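Local coordinates for protein beta-ketoacyl synthase (Burkholderia phymatum, PDB 4EWG) that probably catalyses the condensation step of fatty acid elongation, as a 3-oxoacyl-[acyl-carrier-protein] synthase of the thiolase-like superfamily, at residues 21-24 against 25-29; 314-317 against 318-322. All coordinates share one frame; numbering follows the deposited sequence.

Contact 1 (21-24 against 25-29)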
loop_
_atom_site.group_PDB
_atom_site.type_symbol
_atom_site.label_atom_id
_atom_site.label_comp_id
_atom_site.label_asym_id
_atom_site.label_seq_id
_atom_site.Cartn_x
_atom_site.Cartn_y
_atom_site.Cartn_z
ATOM N N SER A 21 -8.475 -25.277 -3.441
ATOM C CA SER A 21 -7.560 -24.909 -2.348
ATOM C C SER A 21 -6.466 -25.910 -2.047
ATOM O O SER A 21 -5.323 -25.520 -1.871
ATOM C CB SER A 21 -8.302 -24.607 -1.088
ATOM O OG SER A 21 -8.829 -23.291 -1.181
ATOM N N ARG A 22 -6.775 -27.183 -2.001
ATOM C CA ARG A 22 -5.735 -28.175 -1.690
ATOM C C ARG A 22 -4.823 -28.377 -2.893
ATOM O O ARG A 22 -5.281 -28.342 -4.030
ATOM C CB ARG A 22 -6.341 -29.515 -1.326
ATOM C CG ARG A 22 -7.300 -29.518 -0.148
ATOM C CD ARG A 22 -8.120 -30.788 -0.192
ATOM N NE ARG A 22 -7.294 -32.004 -0.182
ATOM C CZ ARG A 22 -6.764 -32.569 0.920
ATOM N NH1 ARG A 22 -6.926 -32.015 2.124
ATOM N NH2 ARG A 22 -6.054 -33.700 0.823
ATOM N N TRP A 23 -3.532 -28.582 -2.637
ATOM C CA TRP A 23 -2.577 -28.733 -3.716
ATOM C C TRP A 23 -2.868 -29.959 -4.547
ATOM O O TRP A 23 -2.791 -29.899 -5.768
ATOM C CB TRP A 23 -1.149 -28.789 -3.212
ATOM C CG TRP A 23 -0.260 -29.127 -4.351
ATOM C CD1 TRP A 23 0.345 -30.354 -4.628
ATOM C CD2 TRP A 23 0.044 -28.280 -5.483
ATOM N NE1 TRP A 23 1.011 -30.301 -5.801
ATOM C CE2 TRP A 23 0.874 -29.068 -6.366
ATOM C CE3 TRP A 23 -0.253 -26.973 -5.822
ATOM C CZ2 TRP A 23 1.368 -28.564 -7.547
ATOM C CZ3 TRP A 23 0.253 -26.465 -7.021
ATOM C CH2 TRP A 23 1.055 -27.240 -7.858
ATOM N N ASP A 24 -3.245 -31.062 -3.892
ATOM C CA ASP A 24 -3.533 -32.312 -4.596
ATOM C C ASP A 24 -4.651 -32.140 -5.627
ATOM O O ASP A 24 -4.558 -32.630 -6.723
ATOM C CB ASP A 24 -3.782 -33.519 -3.619
ATOM C CG ASP A 24 -5.043 -33.363 -2.745
ATOM O OD1 ASP A 24 -5.649 -32.276 -2.696
ATOM O OD2 ASP A 24 -5.431 -34.354 -2.088
ATOM N N GLU A 25 -5.684 -31.410 -5.255
ATOM C CA GLU A 25 -6.786 -31.025 -6.133
ATOM C C GLU A 25 -6.275 -30.139 -7.295
ATOM O O GLU A 25 -6.627 -30.343 -8.479
ATOM C CB GLU A 25 -7.704 -30.265 -5.174
ATOM C CG GLU A 25 -9.164 -29.973 -5.417
ATOM C CD GLU A 25 -9.815 -29.514 -4.071
ATOM O OE1 GLU A 25 -9.472 -28.398 -3.496
ATOM O OE2 GLU A 25 -10.614 -30.315 -3.544
ATOM N N ILE A 26 -5.422 -29.175 -6.965
ATOM C CA ILE A 26 -4.868 -28.260 -7.964
ATOM C C ILE A 26 -3.930 -28.994 -8.927
ATOM O O ILE A 26 -4.010 -28.812 -10.144
ATOM C CB ILE A 26 -4.131 -27.088 -7.287
ATOM C CG1 ILE A 26 -5.142 -26.206 -6.521
ATOM C CG2 ILE A 26 -3.381 -26.248 -8.322
ATOM C CD1 ILE A 26 -4.563 -25.357 -5.390
ATOM N N GLU A 27 -3.052 -29.835 -8.386
ATOM C CA GLU A 27 -2.170 -30.677 -9.219
ATOM C C GLU A 27 -2.972 -31.488 -10.245
ATOM O O GLU A 27 -2.621 -31.520 -11.422
ATOM C CB GLU A 27 -1.310 -31.631 -8.366
ATOM C CG GLU A 27 -0.129 -32.261 -9.123
ATOM C CD GLU A 27 0.678 -33.221 -8.284
ATOM O OE1 GLU A 27 1.048 -32.879 -7.152
ATOM O OE2 GLU A 27 0.964 -34.328 -8.783
ATOM N N ALA A 28 -4.052 -32.112 -9.799
ATOM C CA ALA A 28 -4.891 -32.918 -10.694
ATOM C C ALA A 28 -5.452 -32.042 -11.823
ATOM O O ALA A 28 -5.445 -32.434 -12.982
ATOM C CB ALA A 28 -6.011 -33.610 -9.904
ATOM N N ALA A 29 -5.870 -30.820 -11.489
ATOM C CA ALA A 29 -6.371 -29.893 -12.497
ATOM C C ALA A 29 -5.268 -29.479 -13.476
ATOM O O ALA A 29 -5.445 -29.560 -14.677
ATOM C CB ALA A 29 -6.988 -28.671 -11.849
#
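At the N-terminal end of helix 23-32, the carboxylate of Glu25 folds back onto the backbone of Ser21 and Arg22, the residue at the N-cap position. Glu25 OE1 is reached by Ser21 N at 3.3 Å, nearly along the C-O axis of the carboxylate, and a second, weak bond comes from Arg22 N. The extended Glu25 chain, its CG anti to the backbone N (chi1 -162°), gives the carboxylate the length to span the first turn. Here one acid oxygen faces two N-H groups that precede the helix.

Trp23 and Glu27, four residues apart, make the second link. Trp23 NE1 donates to the anti lone pair of Glu27 OE1 at 2.9 Å, but the oxygen is tilted 29° out of the indole plane, while Glu27 CB lies over one face of the ring, offset toward the rim. The helical bond from Glu27 N to Trp23 O, 2.6 Å, links the same two residues. Ile26 CG2 approaches the indole obliquely, 3.9 Å from Trp23 CZ3; the indole also meets Trp351 of helix 344-358 edge-to-face. Glu27 OE2, the other oxygen, pairs with Lys31 one turn on.

On the exposed side Arg22 grips Asp24 side-on: Arg22 NE lies 3.0 Å from Asp24 OD1 on its syn side, and NH2 reaches OD2 from above the carboxylate plane. This carboxylate sits beside the first turn, where its negative charge would probably suit the helix dipole. Glu25, three residues after the N-cap Arg22, supplies just the carboxylate half of a capping box, through a weak bond, at this helix N-terminus.

Contact 2 (314-317 against 318-322)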
loop_
_atom_site.group_PDB
_atom_site.type_symbol
_atom_site.label_atom_id
_atom_site.label_comp_id
_atom_site.label_asym_id
_atom_site.label_seq_id
_atom_site.Cartn_x
_atom_site.Cartn_y
_atom_site.Cartn_z
ATOM N N VAL A 314 6.265 -10.249 -25.050
ATOM C CA VAL A 314 7.514 -9.938 -25.789
ATOM C C VAL A 314 8.568 -9.346 -24.831
ATOM O O VAL A 314 9.666 -9.894 -24.689
ATOM C CB VAL A 314 7.253 -8.965 -26.962
ATOM C CG1 VAL A 314 8.580 -8.427 -27.545
ATOM C CG2 VAL A 314 6.409 -9.652 -28.031
ATOM N N ALA A 315 8.215 -8.267 -24.146
ATOM C CA ALA A 315 9.116 -7.632 -23.189
ATOM C C ALA A 315 9.621 -8.602 -22.144
ATOM O O ALA A 315 10.831 -8.579 -21.817
ATOM C CB ALA A 315 8.421 -6.489 -22.484
ATOM N N GLU A 316 8.722 -9.417 -21.578
ATOM C CA GLU A 316 9.115 -10.369 -20.537
ATOM C C GLU A 316 10.122 -11.388 -21.083
ATOM O O GLU A 316 11.132 -11.677 -20.437
ATOM C CB GLU A 316 7.897 -11.106 -19.920
ATOM C CG GLU A 316 8.298 -12.123 -18.865
ATOM C CD GLU A 316 7.133 -12.730 -18.074
ATOM O OE1 GLU A 316 5.956 -12.601 -18.466
ATOM O OE2 GLU A 316 7.407 -13.337 -17.021
ATOM N N SER A 317 9.839 -11.919 -22.278
ATOM C CA SER A 317 10.727 -12.906 -22.893
ATOM C C SER A 317 12.115 -12.347 -23.093
ATOM O O SER A 317 13.097 -12.997 -22.751
ATOM C CB SER A 317 10.195 -13.408 -24.224
ATOM O OG SER A 317 10.118 -12.396 -25.208
ATOM N N GLN A 318 12.195 -11.133 -23.625
ATOM C CA GLN A 318 13.494 -10.493 -23.879
ATOM C C GLN A 318 14.213 -10.288 -22.569
ATOM O O GLN A 318 15.397 -10.559 -22.472
ATOM C CB GLN A 318 13.328 -9.142 -24.571
ATOM C CG GLN A 318 12.682 -9.190 -25.943
ATOM C CD GLN A 318 12.175 -7.816 -26.411
ATOM O OE1 GLN A 318 11.856 -6.954 -25.601
ATOM N NE2 GLN A 318 12.097 -7.616 -27.725
ATOM N N ALA A 319 13.504 -9.785 -21.559
ATOM C CA ALA A 319 14.091 -9.541 -20.232
ATOM C C ALA A 319 14.658 -10.830 -19.643
ATOM O O ALA A 319 15.744 -10.830 -19.054
ATOM C CB ALA A 319 13.049 -8.924 -19.290
ATOM N N THR A 320 13.919 -11.920 -19.793
ATOM C CA THR A 320 14.334 -13.202 -19.261
ATOM C C THR A 320 15.545 -13.764 -20.043
ATOM O O THR A 320 16.494 -14.238 -19.446
ATOM C CB THR A 320 13.177 -14.216 -19.295
ATOM O OG1 THR A 320 11.988 -13.619 -18.741
ATOM C CG2 THR A 320 13.555 -15.477 -18.532
ATOM N N ALA A 321 15.505 -13.667 -21.369
ATOM C CA ALA A 321 16.622 -14.138 -22.214
ATOM C C ALA A 321 17.854 -13.343 -21.894
ATOM O O ALA A 321 18.950 -13.899 -21.764
ATOM C CB ALA A 321 16.287 -14.010 -23.688
ATOM N N ARG A 322 17.675 -12.031 -21.748
ATOM C CA ARG A 322 18.785 -11.136 -21.419
ATOM C C ARG A 322 19.452 -11.569 -20.113
ATOM O O ARG A 322 20.654 -11.530 -20.003
ATOM C CB ARG A 322 18.281 -9.685 -21.296
HETATM O O HOH W 1 9.945 -13.736 -16.219
#
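Successive turns of one helix meet here, in the helical crossover of the beta-alpha-beta unit formed by strand 299-303, helix 310-324 and strand 329-331. The side chains of Glu316 and Thr320 lie side by side on its buried face, pointing the same way. Thr320 OG1 donates to Glu316 O at 2.7 Å, from 41° above the carbonyl plane, while Thr320 N reaches the same oxygen at 2.9 Å. With OG1 beside its own backbone N (chi1 -48°), the hydroxyl leans back over the preceding turn. A water joins the two side chains, donating to Glu316 OE2 at 2.7 Å and to Thr320 OG1 at 3.2 Å. The carboxylate is fixed further by the backbone N-H groups of His305 and Gly306, in the loop after strand 299-303.

Val314 O is likewise doubly used. Gln318 N meets Val314 O at 3.0 Å, nearly straight on. Ser317 OG donates to Val314 O at 2.6 Å from a more bent approach, and the backbone N of Ala375 also bonds to this hydroxyl. Alongside, Val314 CG1 packs 3.6 Å from Gln318 NE2, the two side chains running in the same direction. Ala315 and Ala319 present small methyl groups to Met281 of helix 278-291, and Thr320 touches Met285 of that helix.

Serine and threonine hydroxyls returned to carbonyls three or four residues earlier, with alanines facing helix 278-291, mark this partly buried crossover helix of a beta-alpha-beta unit.

Overall arrangement
The two contacts illustrate how local side-chain and backbone bonds run along two separate helices of one thiolase-like fold. Contact 1 comes first along the chain, on helix 23-32, which follows strand 8-16; contact 2 comes much later, on helix 310-324, after strand 299-303. Each helix thus follows a strand of the same mixed sheet, although the contacts do not touch: their centres are 30 Å apart and their nearest atoms about 18 Å. Contact 1 marks a helix start packed against helix 344-358, whereas contact 2 lies within a helix beside helix 278-291. Local bonds along each helix thus accompany its packing against different parts of the ketosynthase core.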